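Local coordinates for protein ATP-dependent RNA helicase HrpB (Escherichia coli, PDB 6EUD) that hydrolyses ATP to ADP and phosphate, binds single-stranded RNA and belongs to the DEAH/RHA group of bacterial RNA helicases, at residues L636-L641 / Y722-P727; K645-Y650 / Q748-L753; E705-Y710 / P744-G749; L753-L758 / R769-F774. All coordinates share one frame; numbering follows the deposited sequence.

Interaction 1 of 4, residues L636-L641 / Y722-P727; sequences LRLRLL and YHEDNP
Arg639 CG lies over one face of the Tyr722 ring, 3.5 Å from the ring centroid and displaced toward the CD2-CE2 rim. In the His723 ring, Asn726 ND2 lies over the centre of one face, Glu724 OE1 over the centre of the opposite face, and Asp725 CA at the edge, in plane. The Arg639-Tyr722 pair is a CH-pi contact between helix 631-646 and the loop that joins strands 717-721 and 729-733 of the mixed C-terminal sheet. Arg639 CG is 3.3 Å from Tyr722 CD2. Arg639 CD is 3.7 Å from both Tyr722 CD2 and CE2. The chain bends at chi3 (65°), which places NE; NE bonds to Leu706 O. The guanidinium and phenol planes are 31° apart. Tyr722 OH bonds to Pro707 O, so both polar ends are tied to consecutive residues after helix 696-705. Tyr722 N bonds to Gln635 OE1, a further tie to the helix.

Beside Arg639 on the helix, Leu638 lies against the loop backbone. Its CD1 is 3.7 Å from Tyr722 O. Within the loop, His723 ND1 accepts the backbone N-H of both Asp725 and Asn726; Asn726 N lies 39° out of the ring plane. The two bonds probably hold the loop in its bend. On the partly exposed side, Leu638 CD2 sits 3.5 Å from Glu724 OE1, and Leu641 CD1 touches Glu724 CB at 4.2 Å.

Interaction 2 of 4, residues K645-Y650 / Q748-L753; sequences KWLPEY and QGRVPL
Helix 631-646 gives way at Leu647 to a type I beta turn from Leu647 to Tyr650, and this faces a classic beta bulge in which Arg750 and Val751 both stand opposite Ile746. Trp646 and Arg750 are the closest backbone pair, with CA atoms 7.2 Å apart, so the contact is made by side chains and one backbone carbonyl.

Arg750 is extended from CG to NE and meets Glu649 tip to tip. The salt bridge is end-on. NH2 bonds to Glu649 OE1 at 2.7 Å, and NH1 bonds to the syn lone pair of Glu649 OE2 at 2.9 Å with a nearly straight N-H (173°). The carboxylate and guanidinium planes are nearly coplanar. Gln748 OE1 lies 3.5 Å above one face of the guanidinium. Arg750 NH1 also donates to a lone pair of Trp646 O at 2.9 Å. One arginine thus holds both the last helical residue and the turn, and its positive charge would probably interact favourably with the partial negative charge at this helix C-terminus.

Next to this polar grip, Val751 CG2 makes a CH-pi contact over one face of the Trp646 indole, 3.8 Å from the centroid of the five-membered ring. Leu647 CD2 packs against Arg750 NH1 and the amide carbon of Gln748. Gln748 is extended beyond CG and reaches Tyr650 tip to tip. Its amide is turned 74° from the phenol ring, and NE2 donates to Tyr650 OH at 2.9 Å.

Interaction 3 of 4, residues E705-Y710 / P744-G749; sequences ELPAHY and PTIAQG
Glu705 bends at chi2 (-48°), which places CD; OE1 then meets Gln748 N. Tyr710 has CG anti to the backbone N (chi1 -176°), and its ring end meets Pro744. Glu705 ends helix 696-705 and holds the turn after strand 745-746 in two places. Its carbonyl O accepts Ala747 N at 2.7 Å, in the carbonyl plane. Its OE1 accepts Gln748 N at 2.6 Å, from the anti side and 28° out of the carboxylate plane. Gln748 CG is 3.3 Å from Glu705 OE1.

Pro707 CD packs on Ile746 CG2 at 4.0 Å. At the other end, Tyr710 crosses Pro744 at about a right angle, and Pro744 CB is 3.5 Å from Tyr710 CZ. A water joins Tyr710 OH, 3.0 Å away, to Thr745 N, which donates to it over 2.9 Å. Ala747 and Gln748 both have positive phi, a left-handed conformation, where Glu705 bonds to them. Two successive N-H groups of this turn are thereby satisfied by one residue. The negative carboxylate probably strengthens its bond to the Gln748 amide, and the two bonds link the helix end to the turn.

Interaction 4 of 4, residues L753-L758 / R769-F774; sequences LVLELL and RDLSDF
Leu755, Leu757, Leu771 and Phe774 form the buried part of this contact, side chain on side chain, where strand 751-758 of the mixed C-terminal sheet packs against helix 771-776. The chain returns through strand 764-768, an antiparallel neighbour of strand 751-758, before the helix starts. Alternate strand residues, Leu755 and Leu757, point toward the helix, and Leu771 and Phe774 lie about one turn apart on it. Leu755 CD1 rests on Leu771 CB at 4.0 Å, with both methyls of Leu771 at 4.1 Å. Leu771 N bonds to Asn743 OD1 at the start of the helix.

The other side faces solvent. There the exposed Arg769 touches the strand through CB, which is 3.5 Å from Leu753 O and 4.1 Å from Val754 CG2. Its extended chain then leads away from the strand. No hydrogen bond joins the two segments. At the buried end, Leu757 and Phe774 meet tip to tip: Leu757 CD1 lies over one ring face, 3.8 Å from both CD2 and CE2 of Phe774.

How the interactions relate
Interactions 1 and 2 both use helix 631-646, the first along its body and the second at its C-terminal end. Lys645 NZ bonds to Glu724 O and so ties them together. Interaction 3 adds the end of helix 696-705 and shares Gln748 and Gly749 with interaction 2. Interaction 4 lies further along strand 751-758 and shares Leu753 with interaction 2. The chemistry follows the place. Interaction 2 is at the surface and rests mainly on a salt bridge and hydrogen bonds from side chains. Interactions 1 and 3 are partly buried: interaction 1 is joined by apolar and CH-pi contacts, interaction 3 by bonds to backbone N-H groups beside apolar contacts and a water. Interaction 4 is buried and apolar.

Interaction 1 of 4, residues L636-L641 / Y722-P727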
loop_
_atom_site.group_PDB
_atom_site.type_symbol
_atom_site.label_atom_id
_atom_site.label_comp_id
_atom_site.label_asym_id
_atom_site.label_seq_id
_atom_site.Cartn_x
_atom_site.Cartn_y
_atom_site.Cartn_z
ATOM N N LEU A 636 -7.281 29.888 24.208
ATOM C CA LEU A 636 -6.257 30.030 23.189
ATOM C C LEU A 636 -6.242 28.791 22.293
ATOM O O LEU A 636 -6.300 28.897 21.067
ATOM C CB LEU A 636 -4.869 30.258 23.818
ATOM C CG LEU A 636 -3.682 30.330 22.830
ATOM C CD1 LEU A 636 -3.801 31.470 21.822
ATOM C CD2 LEU A 636 -2.372 30.448 23.567
ATOM N N ARG A 637 -6.207 27.617 22.911
ATOM C CA ARG A 637 -6.220 26.375 22.137
ATOM C C ARG A 637 -7.449 26.340 21.215
ATOM O O ARG A 637 -7.314 26.050 20.043
ATOM C CB ARG A 637 -6.192 25.143 23.038
ATOM C CG ARG A 637 -5.892 23.860 22.245
ATOM C CD ARG A 637 -6.051 22.603 23.087
ATOM N NE ARG A 637 -7.419 22.469 23.568
ATOM C CZ ARG A 637 -8.377 21.805 22.932
ATOM N NH1 ARG A 637 -8.113 21.187 21.788
ATOM N NH2 ARG A 637 -9.595 21.750 23.450
ATOM N N LEU A 638 -8.621 26.695 21.740
ATOM C CA LEU A 638 -9.833 26.747 20.938
ATOM C C LEU A 638 -9.739 27.828 19.837
ATOM O O LEU A 638 -10.187 27.614 18.701
ATOM C CB LEU A 638 -11.044 26.986 21.845
ATOM C CG LEU A 638 -11.426 25.807 22.737
ATOM C CD1 LEU A 638 -12.518 26.150 23.748
ATOM C CD2 LEU A 638 -11.871 24.660 21.857
ATOM N N ARG A 639 -9.144 28.978 20.152
ATOM C CA ARG A 639 -8.968 30.015 19.133
ATOM C C ARG A 639 -8.068 29.543 18.005
ATOM O O ARG A 639 -8.296 29.886 16.836
ATOM C CB ARG A 639 -8.410 31.287 19.759
ATOM C CG ARG A 639 -9.479 32.016 20.564
ATOM C CD ARG A 639 -8.874 32.977 21.577
ATOM N NE ARG A 639 -8.168 34.044 20.877
ATOM C CZ ARG A 639 -7.161 34.718 21.407
ATOM N NH1 ARG A 639 -6.745 34.422 22.637
ATOM N NH2 ARG A 639 -6.549 35.653 20.699
ATOM N N LEU A 640 -7.047 28.752 18.344
ATOM C CA LEU A 640 -6.172 28.162 17.323
ATOM C C LEU A 640 -6.937 27.177 16.424
ATOM O O LEU A 640 -6.738 27.149 15.207
ATOM C CB LEU A 640 -4.973 27.475 17.977
ATOM C CG LEU A 640 -3.973 28.503 18.516
ATOM C CD1 LEU A 640 -2.871 27.836 19.362
ATOM C CD2 LEU A 640 -3.389 29.313 17.345
ATOM N N LEU A 641 -7.827 26.396 17.028
ATOM C CA LEU A 641 -8.658 25.475 16.278
ATOM C C LEU A 641 -9.548 26.254 15.322
ATOM O O LEU A 641 -9.656 25.877 14.148
ATOM C CB LEU A 641 -9.530 24.615 17.196
ATOM C CG LEU A 641 -8.868 23.516 18.021
ATOM C CD1 LEU A 641 -9.916 22.788 18.883
ATOM C CD2 LEU A 641 -8.112 22.546 17.120
ATOM N N TYR A 722 -15.049 31.290 22.726
ATOM C CA TYR A 722 -14.820 30.413 21.591
ATOM C C TYR A 722 -15.155 28.981 21.956
ATOM O O TYR A 722 -15.211 28.608 23.132
ATOM C CB TYR A 722 -13.376 30.513 21.104
ATOM C CG TYR A 722 -13.035 31.865 20.529
ATOM C CD1 TYR A 722 -13.191 32.126 19.176
ATOM C CD2 TYR A 722 -12.589 32.896 21.353
ATOM C CE1 TYR A 722 -12.887 33.374 18.658
ATOM C CE2 TYR A 722 -12.275 34.128 20.846
ATOM C CZ TYR A 722 -12.427 34.360 19.502
ATOM O OH TYR A 722 -12.126 35.588 19.003
ATOM N N HIS A 723 -15.381 28.192 20.923
ATOM C CA HIS A 723 -15.793 26.821 21.070
ATOM C C HIS A 723 -15.279 26.041 19.862
ATOM O O HIS A 723 -15.131 26.607 18.769
ATOM C CB HIS A 723 -17.310 26.738 21.189
ATOM C CG HIS A 723 -17.810 25.387 21.576
ATOM N ND1 HIS A 723 -17.981 24.369 20.661
ATOM C CD2 HIS A 723 -18.176 24.879 22.778
ATOM C CE1 HIS A 723 -18.432 23.294 21.284
ATOM N NE2 HIS A 723 -18.562 23.577 22.565
ATOM N N GLU A 724 -15.003 24.751 20.049
ATOM C CA GLU A 724 -14.438 23.943 18.965
ATOM C C GLU A 724 -15.411 23.846 17.802
ATOM O O GLU A 724 -14.978 23.853 16.651
ATOM C CB GLU A 724 -14.026 22.536 19.455
ATOM C CG GLU A 724 -15.144 21.645 19.962
ATOM C CD GLU A 724 -15.324 21.690 21.484
ATOM O OE1 GLU A 724 -14.707 22.552 22.157
ATOM O OE2 GLU A 724 -16.095 20.851 22.008
ATOM N N ASP A 725 -16.712 23.799 18.112
ATOM C CA ASP A 725 -17.764 23.596 17.118
ATOM C C ASP A 725 -18.768 24.768 17.020
ATOM O O ASP A 725 -19.142 25.179 15.918
ATOM C CB ASP A 725 -18.532 22.294 17.422
ATOM C CG ASP A 725 -17.686 21.038 17.204
ATOM O OD1 ASP A 725 -16.880 21.000 16.244
ATOM O OD2 ASP A 725 -17.816 20.092 18.012
ATOM N N ASN A 726 -19.231 25.282 18.156
ATOM C CA ASN A 726 -20.254 26.329 18.149
ATOM C C ASN A 726 -19.696 27.663 17.658
ATOM O O ASN A 726 -18.497 27.929 17.795
ATOM C CB ASN A 726 -20.860 26.523 19.551
ATOM C CG ASN A 726 -21.474 25.247 20.118
ATOM O OD1 ASN A 726 -21.923 24.371 19.380
ATOM N ND2 ASN A 726 -21.497 25.145 21.445
ATOM N N PRO A 727 -20.564 28.513 17.083
ATOM C CA PRO A 727 -20.100 29.865 16.741
ATOM C C PRO A 727 -19.557 30.624 17.956
ATOM O O PRO A 727 -20.012 30.402 19.074
ATOM C CB PRO A 727 -21.358 30.540 16.177
ATOM C CG PRO A 727 -22.200 29.395 15.667
ATOM C CD PRO A 727 -21.951 28.272 16.647
#

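Interaction 2 of 4, residues K645-Y650 / Q748-L753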
loop_
_atom_site.group_PDB
_atom_site.type_symbol
_atom_site.label_atom_id
_atom_site.label_comp_id
_atom_site.label_asym_id
_atom_site.label_seq_id
_atom_site.Cartn_x
_atom_site.Cartn_y
_atom_site.Cartn_z
ATOM N N LYS A 645 -9.986 26.849 10.881
ATOM C CA LYS A 645 -11.223 26.730 10.103
ATOM C C LYS A 645 -11.548 28.013 9.342
ATOM O O LYS A 645 -11.878 27.975 8.176
ATOM C CB LYS A 645 -12.409 26.389 11.003
ATOM C CG LYS A 645 -12.342 25.040 11.639
ATOM C CD LYS A 645 -13.641 24.719 12.360
ATOM C CE LYS A 645 -14.030 25.784 13.371
ATOM N NZ LYS A 645 -15.300 25.402 14.045
ATOM N N TRP A 646 -11.465 29.149 10.023
ATOM C CA TRP A 646 -11.993 30.397 9.479
ATOM C C TRP A 646 -10.942 31.185 8.701
ATOM O O TRP A 646 -11.291 31.968 7.819
ATOM C CB TRP A 646 -12.553 31.274 10.603
ATOM C CG TRP A 646 -13.557 30.580 11.453
ATOM C CD1 TRP A 646 -14.361 29.531 11.093
ATOM C CD2 TRP A 646 -13.856 30.870 12.827
ATOM N NE1 TRP A 646 -15.145 29.162 12.161
ATOM C CE2 TRP A 646 -14.857 29.963 13.230
ATOM C CE3 TRP A 646 -13.376 31.802 13.745
ATOM C CZ2 TRP A 646 -15.380 29.967 14.518
ATOM C CZ3 TRP A 646 -13.907 31.806 15.032
ATOM C CH2 TRP A 646 -14.891 30.890 15.402
ATOM N N LEU A 647 -9.668 30.985 9.051
ATOM C CA LEU A 647 -8.550 31.633 8.368
ATOM C C LEU A 647 -7.553 30.586 7.855
ATOM O O LEU A 647 -6.378 30.604 8.234
ATOM C CB LEU A 647 -7.851 32.637 9.298
ATOM C CG LEU A 647 -8.735 33.756 9.887
ATOM C CD1 LEU A 647 -7.959 34.705 10.790
ATOM C CD2 LEU A 647 -9.412 34.543 8.798
ATOM N N PRO A 648 -8.021 29.673 6.982
ATOM C CA PRO A 648 -7.195 28.522 6.587
ATOM C C PRO A 648 -6.087 28.910 5.602
ATOM O O PRO A 648 -5.247 28.080 5.295
ATOM C CB PRO A 648 -8.199 27.600 5.899
ATOM C CG PRO A 648 -9.149 28.601 5.206
ATOM C CD PRO A 648 -9.282 29.735 6.215
ATOM N N GLU A 649 -6.078 30.140 5.097
ATOM C CA GLU A 649 -4.979 30.524 4.210
ATOM C C GLU A 649 -3.667 30.693 4.987
ATOM O O GLU A 649 -2.613 30.829 4.384
ATOM C CB GLU A 649 -5.300 31.806 3.430
ATOM C CG GLU A 649 -5.537 33.016 4.283
ATOM C CD GLU A 649 -7.013 33.225 4.607
ATOM O OE1 GLU A 649 -7.504 34.357 4.403
ATOM O OE2 GLU A 649 -7.670 32.276 5.080
ATOM N N TYR A 650 -3.721 30.670 6.318
ATOM C CA TYR A 650 -2.490 30.776 7.109
ATOM C C TYR A 650 -2.099 29.436 7.722
ATOM O O TYR A 650 -2.922 28.520 7.808
ATOM C CB TYR A 650 -2.644 31.822 8.208
ATOM C CG TYR A 650 -3.115 33.140 7.676
ATOM C CD1 TYR A 650 -2.264 33.955 6.951
ATOM C CD2 TYR A 650 -4.421 33.566 7.881
ATOM C CE1 TYR A 650 -2.692 35.158 6.469
ATOM C CE2 TYR A 650 -4.851 34.760 7.402
ATOM C CZ TYR A 650 -3.991 35.560 6.696
ATOM O OH TYR A 650 -4.435 36.767 6.194
ATOM N N GLN A 748 -11.436 38.406 9.916
ATOM C CA GLN A 748 -11.468 39.175 8.671
ATOM C C GLN A 748 -12.885 39.341 8.130
ATOM O O GLN A 748 -13.105 39.262 6.918
ATOM C CB GLN A 748 -10.559 38.514 7.613
ATOM C CG GLN A 748 -9.100 38.436 8.075
ATOM C CD GLN A 748 -8.158 37.807 7.063
ATOM O OE1 GLN A 748 -8.512 37.595 5.901
ATOM N NE2 GLN A 748 -6.948 37.486 7.511
ATOM N N GLY A 749 -13.851 39.555 9.027
ATOM C CA GLY A 749 -15.235 39.778 8.607
ATOM C C GLY A 749 -16.023 38.541 8.188
ATOM O O GLY A 749 -17.134 38.635 7.699
ATOM N N ARG A 750 -15.455 37.365 8.411
ATOM C CA ARG A 750 -16.044 36.119 7.928
ATOM C C ARG A 750 -17.062 35.465 8.872
ATOM O O ARG A 750 -17.893 34.660 8.443
ATOM C CB ARG A 750 -14.927 35.121 7.631
ATOM C CG ARG A 750 -14.061 35.502 6.441
ATOM C CD ARG A 750 -12.832 34.587 6.315
ATOM N NE ARG A 750 -11.959 35.061 5.244
ATOM C CZ ARG A 750 -10.779 34.536 4.929
ATOM N NH1 ARG A 750 -10.301 33.479 5.586
ATOM N NH2 ARG A 750 -10.078 35.064 3.939
ATOM N N VAL A 751 -16.980 35.786 10.155
ATOM C CA VAL A 751 -17.761 35.079 11.148
ATOM C C VAL A 751 -18.476 36.035 12.082
ATOM O O VAL A 751 -17.851 36.687 12.915
ATOM C CB VAL A 751 -16.870 34.132 11.987
ATOM C CG1 VAL A 751 -17.705 33.417 13.062
ATOM C CG2 VAL A 751 -16.156 33.127 11.084
ATOM N N PRO A 752 -19.802 36.098 11.976
ATOM C CA PRO A 752 -20.529 36.976 12.902
ATOM C C PRO A 752 -20.545 36.383 14.307
ATOM O O PRO A 752 -20.624 35.161 14.464
ATOM C CB PRO A 752 -21.933 37.053 12.290
ATOM C CG PRO A 752 -22.073 35.743 11.509
ATOM C CD PRO A 752 -20.690 35.330 11.082
ATOM N N LEU A 753 -20.426 37.238 15.316
ATOM C CA LEU A 753 -20.545 36.800 16.703
ATOM C C LEU A 753 -21.992 36.485 17.055
ATOM O O LEU A 753 -22.907 37.219 16.701
ATOM C CB LEU A 753 -19.991 37.867 17.655
ATOM C CG LEU A 753 -18.485 38.067 17.515
ATOM C CD1 LEU A 753 -18.053 39.181 18.398
ATOM C CD2 LEU A 753 -17.741 36.792 17.889
#

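Interaction 3 of 4, residues E705-Y710 / P744-G749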
loop_
_atom_site.group_PDB
_atom_site.type_symbol
_atom_site.label_atom_id
_atom_site.label_comp_id
_atom_site.label_asym_id
_atom_site.label_seq_id
_atom_site.Cartn_x
_atom_site.Cartn_y
_atom_site.Cartn_z
ATOM N N GLU A 705 -7.619 39.029 14.762
ATOM C CA GLU A 705 -8.677 38.400 13.986
ATOM C C GLU A 705 -9.564 37.494 14.825
ATOM O O GLU A 705 -10.740 37.322 14.508
ATOM C CB GLU A 705 -8.087 37.609 12.821
ATOM C CG GLU A 705 -7.390 38.474 11.791
ATOM C CD GLU A 705 -8.235 39.674 11.369
ATOM O OE1 GLU A 705 -9.468 39.524 11.211
ATOM O OE2 GLU A 705 -7.663 40.773 11.189
ATOM N N LEU A 706 -8.997 36.914 15.881
ATOM C CA LEU A 706 -9.779 36.139 16.842
ATOM C C LEU A 706 -9.477 36.638 18.243
ATOM O O LEU A 706 -8.892 35.919 19.048
ATOM C CB LEU A 706 -9.481 34.642 16.744
ATOM C CG LEU A 706 -10.037 33.859 15.545
ATOM C CD1 LEU A 706 -9.225 34.109 14.258
ATOM C CD2 LEU A 706 -10.061 32.363 15.869
ATOM N N PRO A 707 -9.891 37.876 18.531
ATOM C CA PRO A 707 -9.541 38.565 19.776
ATOM C C PRO A 707 -10.194 37.926 20.995
ATOM O O PRO A 707 -11.300 37.373 20.870
ATOM C CB PRO A 707 -10.092 39.980 19.552
ATOM C CG PRO A 707 -11.305 39.752 18.663
ATOM C CD PRO A 707 -10.888 38.631 17.732
ATOM N N ALA A 708 -9.536 38.013 22.152
ATOM C CA ALA A 708 -10.088 37.446 23.377
ATOM C C ALA A 708 -11.270 38.261 23.848
ATOM O O ALA A 708 -12.199 37.711 24.441
ATOM C CB ALA A 708 -9.024 37.366 24.485
ATOM N N HIS A 709 -11.223 39.571 23.592
ATOM C CA HIS A 709 -12.300 40.491 23.943
ATOM C C HIS A 709 -12.736 41.298 22.740
ATOM O O HIS A 709 -11.917 41.617 21.874
ATOM C CB HIS A 709 -11.867 41.452 25.049
ATOM C CG HIS A 709 -11.629 40.794 26.367
ATOM N ND1 HIS A 709 -10.438 40.174 26.686
ATOM C CD2 HIS A 709 -12.436 40.645 27.446
ATOM C CE1 HIS A 709 -10.523 39.677 27.906
ATOM N NE2 HIS A 709 -11.722 39.947 28.388
ATOM N N TYR A 710 -14.025 41.639 22.692
ATOM C CA TYR A 710 -14.568 42.540 21.678
ATOM C C TYR A 710 -14.939 43.875 22.361
ATOM O O TYR A 710 -15.536 43.875 23.449
ATOM C CB TYR A 710 -15.782 41.904 20.976
ATOM C CG TYR A 710 -16.357 42.735 19.839
ATOM C CD1 TYR A 710 -15.834 42.639 18.548
ATOM C CD2 TYR A 710 -17.437 43.600 20.051
ATOM C CE1 TYR A 710 -16.351 43.399 17.496
ATOM C CE2 TYR A 710 -17.971 44.367 19.008
ATOM C CZ TYR A 710 -17.421 44.267 17.736
ATOM O OH TYR A 710 -17.930 45.019 16.708
ATOM N N PRO A 744 -21.673 42.454 14.916
ATOM C CA PRO A 744 -20.208 42.311 15.035
ATOM C C PRO A 744 -19.665 41.059 14.345
ATOM O O PRO A 744 -20.355 40.039 14.278
ATOM C CB PRO A 744 -19.985 42.221 16.557
ATOM C CG PRO A 744 -21.143 42.955 17.145
ATOM C CD PRO A 744 -22.310 42.771 16.208
ATOM N N THR A 745 -18.442 41.141 13.830
ATOM C CA THR A 745 -17.812 39.999 13.192
ATOM C C THR A 745 -16.333 39.956 13.495
ATOM O O THR A 745 -15.719 40.987 13.742
ATOM C CB THR A 745 -17.962 40.002 11.656
ATOM O OG1 THR A 745 -17.305 41.154 11.113
ATOM C CG2 THR A 745 -19.415 39.992 11.251
ATOM N N ILE A 746 -15.766 38.753 13.457
ATOM C CA ILE A 746 -14.337 38.568 13.615
ATOM C C ILE A 746 -13.803 37.802 12.404
ATOM O O ILE A 746 -14.546 37.592 11.445
ATOM C CB ILE A 746 -14.013 37.810 14.909
ATOM C CG1 ILE A 746 -14.648 36.418 14.867
ATOM C CG2 ILE A 746 -14.520 38.583 16.097
ATOM C CD1 ILE A 746 -14.458 35.641 16.139
ATOM N N ALA A 747 -12.535 37.381 12.461
ATOM C CA ALA A 747 -11.924 36.546 11.422
ATOM C C ALA A 747 -12.001 37.205 10.041
ATOM O O ALA A 747 -12.568 36.644 9.112
ATOM C CB ALA A 747 -12.591 35.149 11.400
ATOM N N GLN A 748 -11.436 38.406 9.916
ATOM C CA GLN A 748 -11.468 39.175 8.671
ATOM C C GLN A 748 -12.885 39.341 8.130
ATOM O O GLN A 748 -13.105 39.262 6.918
ATOM C CB GLN A 748 -10.559 38.514 7.613
ATOM C CG GLN A 748 -9.100 38.436 8.075
ATOM C CD GLN A 748 -8.158 37.807 7.063
ATOM O OE1 GLN A 748 -8.512 37.595 5.901
ATOM N NE2 GLN A 748 -6.948 37.486 7.511
ATOM N N GLY A 749 -13.851 39.555 9.027
ATOM C CA GLY A 749 -15.235 39.778 8.607
ATOM C C GLY A 749 -16.023 38.541 8.188
ATOM O O GLY A 749 -17.134 38.635 7.699
HETATM O O HOH W 1 -17.445 43.841 13.982
#

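Interaction 4 of 4, residues L753-L758 / R769-F774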
loop_
_atom_site.group_PDB
_atom_site.type_symbol
_atom_site.label_atom_id
_atom_site.label_comp_id
_atom_site.label_asym_id
_atom_site.label_seq_id
_atom_site.Cartn_x
_atom_site.Cartn_y
_atom_site.Cartn_z
ATOM N N LEU A 753 -20.426 37.238 15.316
ATOM C CA LEU A 753 -20.545 36.800 16.703
ATOM C C LEU A 753 -21.992 36.485 17.055
ATOM O O LEU A 753 -22.907 37.219 16.701
ATOM C CB LEU A 753 -19.991 37.867 17.655
ATOM C CG LEU A 753 -18.485 38.067 17.515
ATOM C CD1 LEU A 753 -18.053 39.181 18.398
ATOM C CD2 LEU A 753 -17.741 36.792 17.889
ATOM N N VAL A 754 -22.212 35.381 17.744
ATOM C CA VAL A 754 -23.547 35.135 18.252
ATOM C C VAL A 754 -23.683 36.001 19.493
ATOM O O VAL A 754 -22.929 35.830 20.447
ATOM C CB VAL A 754 -23.811 33.641 18.581
ATOM C CG1 VAL A 754 -25.140 33.486 19.297
ATOM C CG2 VAL A 754 -23.782 32.786 17.313
ATOM N N LEU A 755 -24.619 36.947 19.451
ATOM C CA LEU A 755 -24.835 37.886 20.547
ATOM C C LEU A 755 -25.836 37.323 21.531
ATOM O O LEU A 755 -26.979 37.017 21.185
ATOM C CB LEU A 755 -25.344 39.235 20.037
ATOM C CG LEU A 755 -24.522 39.996 19.002
ATOM C CD1 LEU A 755 -25.164 41.360 18.726
ATOM C CD2 LEU A 755 -23.103 40.145 19.520
ATOM N N GLU A 756 -25.404 37.176 22.768
ATOM C CA GLU A 756 -26.336 36.818 23.812
ATOM C C GLU A 756 -26.741 38.095 24.528
ATOM O O GLU A 756 -26.080 38.561 25.453
ATOM C CB GLU A 756 -25.710 35.777 24.724
ATOM C CG GLU A 756 -25.440 34.458 23.957
ATOM C CD GLU A 756 -24.505 33.495 24.697
ATOM O OE1 GLU A 756 -23.509 33.949 25.303
ATOM O OE2 GLU A 756 -24.774 32.276 24.691
ATOM N N LEU A 757 -27.827 38.679 24.042
ATOM C CA LEU A 757 -28.281 39.984 24.487
ATOM C C LEU A 757 -28.992 39.891 25.821
ATOM O O LEU A 757 -29.964 39.158 25.972
ATOM C CB LEU A 757 -29.190 40.613 23.436
ATOM C CG LEU A 757 -28.469 40.899 22.119
ATOM C CD1 LEU A 757 -29.382 41.550 21.084
ATOM C CD2 LEU A 757 -27.272 41.787 22.407
ATOM N N LEU A 758 -28.496 40.649 26.786
ATOM C CA LEU A 758 -28.938 40.527 28.164
ATOM C C LEU A 758 -29.629 41.799 28.624
ATOM O O LEU A 758 -29.476 42.857 28.015
ATOM C CB LEU A 758 -27.745 40.210 29.068
ATOM C CG LEU A 758 -26.789 39.114 28.579
ATOM C CD1 LEU A 758 -25.473 39.181 29.342
ATOM C CD2 LEU A 758 -27.377 37.710 28.700
ATOM N N ARG A 769 -27.433 36.406 15.817
ATOM C CA ARG A 769 -26.215 36.793 15.132
ATOM C C ARG A 769 -26.600 37.616 13.923
ATOM O O ARG A 769 -25.791 37.844 13.031
ATOM C CB ARG A 769 -25.368 35.579 14.741
ATOM C CG ARG A 769 -26.001 34.648 13.759
ATOM C CD ARG A 769 -25.014 33.577 13.372
ATOM N NE ARG A 769 -25.612 32.628 12.435
ATOM C CZ ARG A 769 -24.936 31.653 11.846
ATOM N NH1 ARG A 769 -23.639 31.508 12.100
ATOM N NH2 ARG A 769 -25.550 30.838 11.007
ATOM N N ASP A 770 -27.853 38.061 13.916
ATOM C CA ASP A 770 -28.335 39.007 12.923
ATOM C C ASP A 770 -28.883 40.222 13.666
ATOM O O ASP A 770 -30.099 40.456 13.674
ATOM C CB ASP A 770 -29.419 38.389 12.034
ATOM C CG ASP A 770 -29.006 37.052 11.435
ATOM O OD1 ASP A 770 -28.422 37.048 10.334
ATOM O OD2 ASP A 770 -29.293 36.001 12.044
ATOM N N LEU A 771 -27.987 40.976 14.301
ATOM C CA LEU A 771 -28.370 42.123 15.118
ATOM C C LEU A 771 -29.300 43.077 14.379
ATOM O O LEU A 771 -30.262 43.573 14.970
ATOM C CB LEU A 771 -27.131 42.876 15.608
ATOM C CG LEU A 771 -27.321 44.178 16.390
ATOM C CD1 LEU A 771 -28.081 43.982 17.710
ATOM C CD2 LEU A 771 -25.955 44.807 16.632
ATOM N N SER A 772 -29.027 43.311 13.094
ATOM C CA SER A 772 -29.866 44.170 12.253
ATOM C C SER A 772 -31.319 43.688 12.184
ATOM O O SER A 772 -32.249 44.489 12.282
ATOM C CB SER A 772 -29.280 44.261 10.848
ATOM O OG SER A 772 -30.008 45.184 10.066
ATOM N N ASP A 773 -31.515 42.383 12.027
ATOM C CA ASP A 773 -32.857 41.802 12.073
ATOM C C ASP A 773 -33.506 41.967 13.440
ATOM O O ASP A 773 -34.727 42.062 13.554
ATOM C CB ASP A 773 -32.830 40.314 11.724
ATOM C CG ASP A 773 -32.603 40.069 10.261
ATOM O OD1 ASP A 773 -32.717 41.041 9.482
ATOM O OD2 ASP A 773 -32.321 38.908 9.888
ATOM N N PHE A 774 -32.693 41.969 14.487
ATOM C CA PHE A 774 -33.240 42.032 15.829
ATOM C C PHE A 774 -33.838 43.411 16.124
ATOM O O PHE A 774 -34.969 43.516 16.607
ATOM C CB PHE A 774 -32.180 41.691 16.868
ATOM C CG PHE A 774 -32.634 41.938 18.260
ATOM C CD1 PHE A 774 -33.559 41.093 18.861
ATOM C CD2 PHE A 774 -32.177 43.044 18.962
ATOM C CE1 PHE A 774 -34.006 41.338 20.162
ATOM C CE2 PHE A 774 -32.616 43.298 20.252
ATOM C CZ PHE A 774 -33.533 42.441 20.855
#